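Local structure of isoprenyl transferase (Helicobacter pylori, 2D2R) at residues L63-A67 with S199-L203; Y98-R104 with F135-L139; F105-G109 with D179-L183. The protein probably catalyses, as a magnesium-dependent homodimer, the condensation of isopentenyl diphosphate with allylic diphosphates to build the undecaprenyl chain. Residues are numbered along the deposited sequence.

Contact 1. Residues L63-A67 with S199-L203; sequences LTLYA and SNFLL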
# COMPACT_ATOMS: atom_id res chain seq x y z
N LEU A 63 -4.47 -17.23 0.31
CA LEU A 63 -3.40 -16.86 1.20
C LEU A 63 -2.25 -16.54 0.26
O LEU A 63 -1.86 -17.38 -0.55
CB LEU A 63 -3.02 -18.06 2.11
CG LEU A 63 -1.85 -17.84 3.07
CD1 LEU A 63 -2.29 -16.79 4.12
CD2 LEU A 63 -1.42 -19.18 3.78
N THR A 64 -1.71 -15.32 0.35
CA THR A 64 -0.61 -14.93 -0.51
C THR A 64 0.57 -14.61 0.42
O THR A 64 0.43 -13.83 1.35
CB THR A 64 -0.98 -13.69 -1.32
OG1 THR A 64 -2.11 -13.98 -2.13
CG2 THR A 64 0.17 -13.32 -2.21
N LEU A 65 1.73 -15.21 0.12
CA LEU A 65 2.92 -15.07 0.96
C LEU A 65 4.06 -14.43 0.19
O LEU A 65 4.35 -14.78 -0.96
CB LEU A 65 3.34 -16.47 1.50
CG LEU A 65 2.30 -17.17 2.40
CD1 LEU A 65 2.74 -18.56 2.74
CD2 LEU A 65 2.11 -16.38 3.71
N TYR A 66 4.71 -13.45 0.81
CA TYR A 66 5.76 -12.77 0.10
C TYR A 66 7.03 -13.59 0.22
O TYR A 66 7.84 -13.40 1.13
CB TYR A 66 5.89 -11.36 0.65
CG TYR A 66 6.66 -10.39 -0.19
CD1 TYR A 66 7.06 -10.70 -1.48
CD2 TYR A 66 6.99 -9.15 0.32
CE1 TYR A 66 7.77 -9.79 -2.25
CE2 TYR A 66 7.70 -8.23 -0.42
CZ TYR A 66 8.09 -8.55 -1.72
OH TYR A 66 8.74 -7.59 -2.48
N ALA A 67 7.18 -14.54 -0.72
CA ALA A 67 8.34 -15.47 -0.73
C ALA A 67 9.62 -14.70 -0.86
O ALA A 67 10.52 -14.86 -0.03
CB ALA A 67 8.21 -16.46 -1.85
N SER A 199 6.60 -2.52 1.69
CA SER A 199 7.66 -3.10 0.90
C SER A 199 7.28 -3.55 -0.50
O SER A 199 7.63 -4.67 -0.91
CB SER A 199 8.29 -4.26 1.69
OG SER A 199 9.10 -3.68 2.71
N ASN A 200 6.58 -2.69 -1.24
CA ASN A 200 6.27 -2.97 -2.67
C ASN A 200 5.56 -4.32 -2.88
O ASN A 200 5.83 -5.04 -3.82
CB ASN A 200 7.60 -2.91 -3.40
CG ASN A 200 7.46 -2.78 -4.89
OD1 ASN A 200 6.49 -2.25 -5.41
ND2 ASN A 200 8.45 -3.33 -5.61
N PHE A 201 4.67 -4.65 -1.97
CA PHE A 201 3.92 -5.89 -2.00
C PHE A 201 2.42 -5.67 -2.10
O PHE A 201 1.78 -5.08 -1.19
CB PHE A 201 4.26 -6.68 -0.72
CG PHE A 201 3.55 -8.02 -0.58
CD1 PHE A 201 3.71 -9.02 -1.53
CD2 PHE A 201 2.78 -8.30 0.55
CE1 PHE A 201 3.11 -10.32 -1.34
CE2 PHE A 201 2.17 -9.56 0.74
CZ PHE A 201 2.35 -10.57 -0.21
N LEU A 202 1.85 -6.16 -3.19
CA LEU A 202 0.40 -6.13 -3.41
C LEU A 202 -0.18 -4.75 -3.09
O LEU A 202 -1.19 -4.64 -2.41
CB LEU A 202 -0.28 -7.17 -2.51
CG LEU A 202 0.12 -8.65 -2.76
CD1 LEU A 202 -0.69 -9.61 -1.80
CD2 LEU A 202 -0.16 -8.96 -4.19
N LEU A 203 0.43 -3.71 -3.63
CA LEU A 203 -0.02 -2.33 -3.35
C LEU A 203 -1.46 -2.10 -3.87
O LEU A 203 -2.35 -1.65 -3.15
CB LEU A 203 0.96 -1.36 -3.97
CG LEU A 203 2.42 -1.50 -3.50
CD1 LEU A 203 3.38 -0.57 -4.30
CD2 LEU A 203 2.49 -1.10 -2.07
O HOH W 1 10.25 -5.80 -1.48
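Two aromatic rings lie almost flat on each other where the strand and the loop meet: Tyr66 and Phe201 form an offset stack, ring centroids 4.5 Å apart and planes only 8° from parallel. The closest atoms are Tyr66 CG and Phe201 CD1 at 3.5 Å, and the offset places Tyr66 CB over the Phe201 face, 3.8 Å from the ring centroid. Side chains rather than backbones join the segments, since the nearest CA atoms, those of Tyr66 and Phe201, are 7.4 Å apart and no direct hydrogen bond crosses. Thr64, two residues back on the same side of the strand, brings its CG2 to 4.0 Å from Phe201 CZ and 3.8 Å from Leu202 CD1, while its hydroxyl is hydrogen-bonded to His18. Strand 62-66 belongs to the parallel sheet of the cis-prenyltransferase fold, and 199-203 is part of the loop between strands 188-191 and 210-213. Ser199 belongs to the probable substrate site and its OG is hydrogen-bonded to Arg191, another residue predicted to bind substrate. A water joins the polar rim of the stack, 2.5 Å from Tyr66 OH and donating to Ser199 O at 2.9 Å; Tyr66 OH is also hydrogen-bonded to Tyr143 O. Beyond the stack, Asn200 meets the second subunit, packing on its Tyr208.

Contact 2. Residues Y98-R104 with F135-L139; sequences YLDNNIR and FTQVL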
# COMPACT_ATOMS: atom_id res chain seq x y z
N TYR A 98 0.35 -30.15 -1.39
CA TYR A 98 -0.72 -29.36 -2.00
C TYR A 98 -1.88 -30.30 -2.36
O TYR A 98 -3.04 -29.97 -2.17
CB TYR A 98 -0.22 -28.66 -3.27
CG TYR A 98 0.69 -27.46 -3.01
CD1 TYR A 98 2.07 -27.63 -2.82
CD2 TYR A 98 0.17 -26.15 -2.93
CE1 TYR A 98 2.89 -26.53 -2.55
CE2 TYR A 98 0.98 -25.07 -2.66
CZ TYR A 98 2.34 -25.27 -2.46
OH TYR A 98 3.15 -24.21 -2.14
N LEU A 99 -1.53 -31.48 -2.87
CA LEU A 99 -2.51 -32.50 -3.26
C LEU A 99 -3.22 -33.07 -2.04
O LEU A 99 -4.44 -33.29 -2.04
CB LEU A 99 -1.81 -33.64 -3.98
CG LEU A 99 -0.71 -33.28 -4.98
CD1 LEU A 99 0.18 -34.51 -5.21
CD2 LEU A 99 -1.30 -32.78 -6.29
N ASP A 100 -2.44 -33.32 -1.00
CA ASP A 100 -2.96 -33.90 0.22
C ASP A 100 -3.90 -33.04 1.05
O ASP A 100 -4.68 -33.58 1.84
CB ASP A 100 -1.81 -34.38 1.09
CG ASP A 100 -1.22 -35.69 0.61
OD1 ASP A 100 -0.87 -35.81 -0.58
OD2 ASP A 100 -1.12 -36.62 1.44
N ASN A 101 -3.85 -31.72 0.88
CA ASN A 101 -4.74 -30.86 1.66
C ASN A 101 -5.70 -30.11 0.76
O ASN A 101 -6.39 -29.21 1.22
CB ASN A 101 -3.94 -29.87 2.48
CG ASN A 101 -2.94 -30.55 3.38
OD1 ASN A 101 -3.16 -30.70 4.57
ND2 ASN A 101 -1.82 -30.96 2.80
N ASN A 102 -5.74 -30.46 -0.51
CA ASN A 102 -6.63 -29.78 -1.45
C ASN A 102 -6.31 -28.27 -1.44
O ASN A 102 -7.11 -27.46 -0.96
CB ASN A 102 -8.09 -29.99 -1.05
CG ASN A 102 -8.65 -31.30 -1.57
OD1 ASN A 102 -9.86 -31.56 -1.45
ND2 ASN A 102 -7.79 -32.14 -2.16
N ILE A 103 -5.14 -27.94 -1.97
CA ILE A 103 -4.65 -26.56 -2.02
C ILE A 103 -4.15 -26.22 -3.42
O ILE A 103 -3.17 -26.76 -3.90
CB ILE A 103 -3.49 -26.34 -1.02
CG1 ILE A 103 -4.01 -26.54 0.41
CG2 ILE A 103 -2.82 -24.94 -1.24
CD1 ILE A 103 -3.05 -26.07 1.50
N ARG A 104 -4.84 -25.29 -4.08
CA ARG A 104 -4.41 -24.88 -5.41
C ARG A 104 -3.15 -24.02 -5.33
O ARG A 104 -3.04 -23.20 -4.42
CB ARG A 104 -5.52 -24.09 -6.08
CG ARG A 104 -5.14 -23.66 -7.43
CD ARG A 104 -6.29 -23.07 -8.15
NE ARG A 104 -5.83 -22.77 -9.49
CZ ARG A 104 -6.58 -22.21 -10.44
NH1 ARG A 104 -7.86 -21.88 -10.20
NH2 ARG A 104 -6.04 -22.02 -11.64
N PHE A 135 -9.64 -23.34 -1.73
CA PHE A 135 -8.53 -22.59 -1.16
C PHE A 135 -7.34 -22.52 -2.10
O PHE A 135 -7.00 -23.52 -2.74
CB PHE A 135 -8.09 -23.26 0.17
CG PHE A 135 -6.84 -22.67 0.80
CD1 PHE A 135 -6.88 -21.44 1.48
CD2 PHE A 135 -5.64 -23.38 0.80
CE1 PHE A 135 -5.75 -20.94 2.15
CE2 PHE A 135 -4.50 -22.91 1.47
CZ PHE A 135 -4.56 -21.68 2.15
N THR A 136 -6.73 -21.33 -2.19
CA THR A 136 -5.56 -21.11 -3.02
C THR A 136 -4.40 -20.53 -2.19
O THR A 136 -4.60 -19.66 -1.32
CB THR A 136 -5.80 -20.11 -4.15
OG1 THR A 136 -6.83 -20.58 -5.04
CG2 THR A 136 -4.49 -19.89 -4.94
N GLN A 137 -3.20 -21.01 -2.47
CA GLN A 137 -2.01 -20.49 -1.81
C GLN A 137 -1.24 -19.87 -2.96
O GLN A 137 -1.00 -20.54 -3.96
CB GLN A 137 -1.14 -21.57 -1.14
CG GLN A 137 0.07 -20.97 -0.40
CD GLN A 137 1.33 -21.82 -0.48
OE1 GLN A 137 1.87 -22.09 -1.56
NE2 GLN A 137 1.80 -22.26 0.68
N VAL A 138 -0.90 -18.59 -2.81
CA VAL A 138 -0.17 -17.87 -3.81
C VAL A 138 1.21 -17.54 -3.25
O VAL A 138 1.31 -17.06 -2.11
CB VAL A 138 -0.89 -16.54 -4.19
CG1 VAL A 138 -0.19 -15.87 -5.38
CG2 VAL A 138 -2.39 -16.81 -4.48
N LEU A 139 2.26 -17.84 -4.03
CA LEU A 139 3.61 -17.48 -3.59
C LEU A 139 4.13 -16.39 -4.51
O LEU A 139 4.11 -16.50 -5.76
CB LEU A 139 4.60 -18.67 -3.57
CG LEU A 139 4.39 -19.80 -2.52
CD1 LEU A 139 5.59 -20.82 -2.59
CD2 LEU A 139 4.24 -19.26 -1.13
O HOH W 2 4.12 -24.34 0.52
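Ile103 lays its CD1 against the edge of the Phe135 ring, 3.5 Å from CE2, while its CG2 reaches Gln137 CB at 3.8 Å. Just after it the backbones pair in parallel: Arg104 N donates to Phe135 O at 3.1 Å, and Gln137 N donates to Arg104 O at 2.9 Å. Arg104 thus straddles Thr136, with Arg104 CA and Thr136 CA 4.6 Å apart. The CA of Thr136 also approaches Arg104 O at 3.6 Å in a CA-H...O contact. The side chains of Arg104 and Thr136 share one face of the sheet, CB of Arg104 standing 3.9 Å from OG1 of Thr136. From the last turn of helix 80-100, Tyr98 extends its hydroxyl to the strand and donates a short 2.5 Å hydrogen bond from OH to Gln137 OE1. A water spans the same pair, donating to Tyr98 OH at 2.8 Å and accepting from Gln137 NE2 at 3.1 Å, so both ends of the Gln137 amide are engaged. Helix 37-56 also covers Gln137, through Leu48 and Thr52. A helix leading through a short loop into a strand that pairs in parallel with its neighbour is typical of an alpha/beta sheet, here at 104-108, one of the two outermost strands within the chain.

Contact 3. Residues F105-G109 with D179-L183; sequences FRAIG and DTRNL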
# COMPACT_ATOMS: atom_id res chain seq x y z
N PHE A 105 -2.22 -24.18 -6.28
CA PHE A 105 -0.99 -23.42 -6.26
C PHE A 105 -0.88 -22.34 -7.32
O PHE A 105 -1.17 -22.55 -8.48
CB PHE A 105 0.21 -24.35 -6.38
CG PHE A 105 1.53 -23.64 -6.56
CD1 PHE A 105 2.12 -22.95 -5.50
CD2 PHE A 105 2.16 -23.63 -7.80
CE1 PHE A 105 3.32 -22.27 -5.67
CE2 PHE A 105 3.36 -22.95 -7.99
CZ PHE A 105 3.94 -22.27 -6.92
N ARG A 106 -0.45 -21.15 -6.92
CA ARG A 106 -0.28 -20.10 -7.89
C ARG A 106 0.96 -19.29 -7.55
O ARG A 106 1.24 -19.05 -6.39
CB ARG A 106 -1.52 -19.21 -7.90
CG ARG A 106 -1.67 -18.34 -9.13
CD ARG A 106 -3.18 -18.08 -9.42
NE ARG A 106 -3.34 -16.82 -10.12
CZ ARG A 106 -4.51 -16.28 -10.46
NH1 ARG A 106 -5.64 -16.91 -10.18
NH2 ARG A 106 -4.54 -15.09 -11.06
N ALA A 107 1.74 -18.94 -8.57
CA ALA A 107 2.93 -18.10 -8.42
C ALA A 107 2.65 -16.74 -9.05
O ALA A 107 1.98 -16.66 -10.10
CB ALA A 107 4.12 -18.73 -9.16
N ILE A 108 3.16 -15.67 -8.41
CA ILE A 108 3.06 -14.33 -8.94
C ILE A 108 4.44 -13.72 -8.82
O ILE A 108 5.24 -14.10 -7.96
CB ILE A 108 1.99 -13.45 -8.20
CG1 ILE A 108 2.31 -13.24 -6.72
CG2 ILE A 108 0.61 -14.10 -8.37
CD1 ILE A 108 1.25 -12.36 -5.99
N GLY A 109 4.75 -12.81 -9.72
CA GLY A 109 6.06 -12.21 -9.71
C GLY A 109 6.52 -12.29 -11.14
O GLY A 109 5.78 -12.78 -12.00
N ASP A 179 -0.97 -10.17 -12.09
CA ASP A 179 -0.69 -11.62 -11.83
C ASP A 179 -1.81 -12.23 -10.98
O ASP A 179 -2.08 -13.42 -11.03
CB ASP A 179 0.62 -11.77 -11.02
CG ASP A 179 1.85 -11.30 -11.76
OD1 ASP A 179 2.95 -11.34 -11.15
OD2 ASP A 179 1.77 -10.89 -12.95
N THR A 180 -2.47 -11.40 -10.18
CA THR A 180 -3.54 -11.82 -9.26
C THR A 180 -4.94 -11.81 -9.88
O THR A 180 -5.92 -11.93 -9.17
CB THR A 180 -3.60 -10.85 -8.04
OG1 THR A 180 -3.64 -9.52 -8.56
CG2 THR A 180 -2.35 -10.96 -7.17
N ARG A 181 -5.05 -11.63 -11.18
CA ARG A 181 -6.37 -11.58 -11.77
C ARG A 181 -7.25 -12.74 -11.26
O ARG A 181 -6.77 -13.87 -11.03
CB ARG A 181 -6.24 -11.61 -13.29
CG ARG A 181 -5.66 -12.90 -13.83
CD ARG A 181 -5.36 -12.67 -15.30
NE ARG A 181 -6.55 -12.82 -16.15
CZ ARG A 181 -7.07 -14.01 -16.51
NH1 ARG A 181 -6.52 -15.15 -16.11
NH2 ARG A 181 -8.15 -14.05 -17.30
N ASN A 182 -8.53 -12.45 -11.04
CA ASN A 182 -9.46 -13.47 -10.57
C ASN A 182 -9.31 -13.88 -9.10
O ASN A 182 -10.08 -14.70 -8.61
CB ASN A 182 -9.36 -14.73 -11.46
CG ASN A 182 -9.55 -14.43 -12.93
OD1 ASN A 182 -10.42 -13.64 -13.33
ND2 ASN A 182 -8.74 -15.06 -13.76
N LEU A 183 -8.32 -13.34 -8.38
CA LEU A 183 -8.26 -13.67 -6.97
C LEU A 183 -9.05 -12.53 -6.31
O LEU A 183 -9.21 -11.46 -6.91
CB LEU A 183 -6.82 -13.65 -6.45
CG LEU A 183 -5.85 -14.64 -7.12
CD1 LEU A 183 -4.43 -14.40 -6.57
CD2 LEU A 183 -6.32 -16.09 -6.85
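Residues 105-108 are extended strand, ending before Gly109, whereas 179-183 is irregular and folds into a type II beta turn from Thr180 to Leu183, closed by Leu183 N donating to Thr180 O at 2.9 Å. The two backbones come closest at Ile108 CA and Asp179 CA, 5.5 Å apart. Gly109, at phi 132° and psi 180°, adopts a conformation in which a CB would collide with the preceding carbonyl oxygen. Its amide N donates to Asp179 OD1 at 2.7 Å. Arg106, all trans along its first three side-chain torsions, stretches from the strand into the turn: NH2 donates to Arg181 O at 2.5 Å and to Asp179 O at 3.0 Å, both acceptors lying near the guanidinium plane. Leu183 covers one face of that group, its CD2 being 3.5 Å from Arg106 NH1. Between these polar links Ile108 CG2 packs on Asp179 CB at 3.5 Å, and Ile108 CD1 on Thr180 CG2 at 4.0 Å. The Asp179 carboxylate is shared between the Gly109 amide and a salt bridge to Arg151, so strand and loop are joined at each end by a charged side chain hydrogen-bonded to main-chain atoms, with apolar contacts of Ile108 in between.

From the N terminus, strand 62-66 opens contact 1, whose loop closes only at 199-203; contacts 2 and 3 are both nested within it. Helix 80-100 then leads through the short loop 101-103 into strand 104-108, and contact 2 closes at 135-139. Contact 3 begins at 105-109, inside that smaller loop, and ends at 179-183, so contacts 2 and 3 cross. Strand 136-140 is the common neighbour, pairing with 62-66 through Leu63 and Val138 and with 104-108 through Arg106, Ile108 and Leu139. Ile108 of contact 3 also packs on Thr64 and Leu202 of contact 1. Together they tie three neighbouring strands to the two loops flanking strand 188-191.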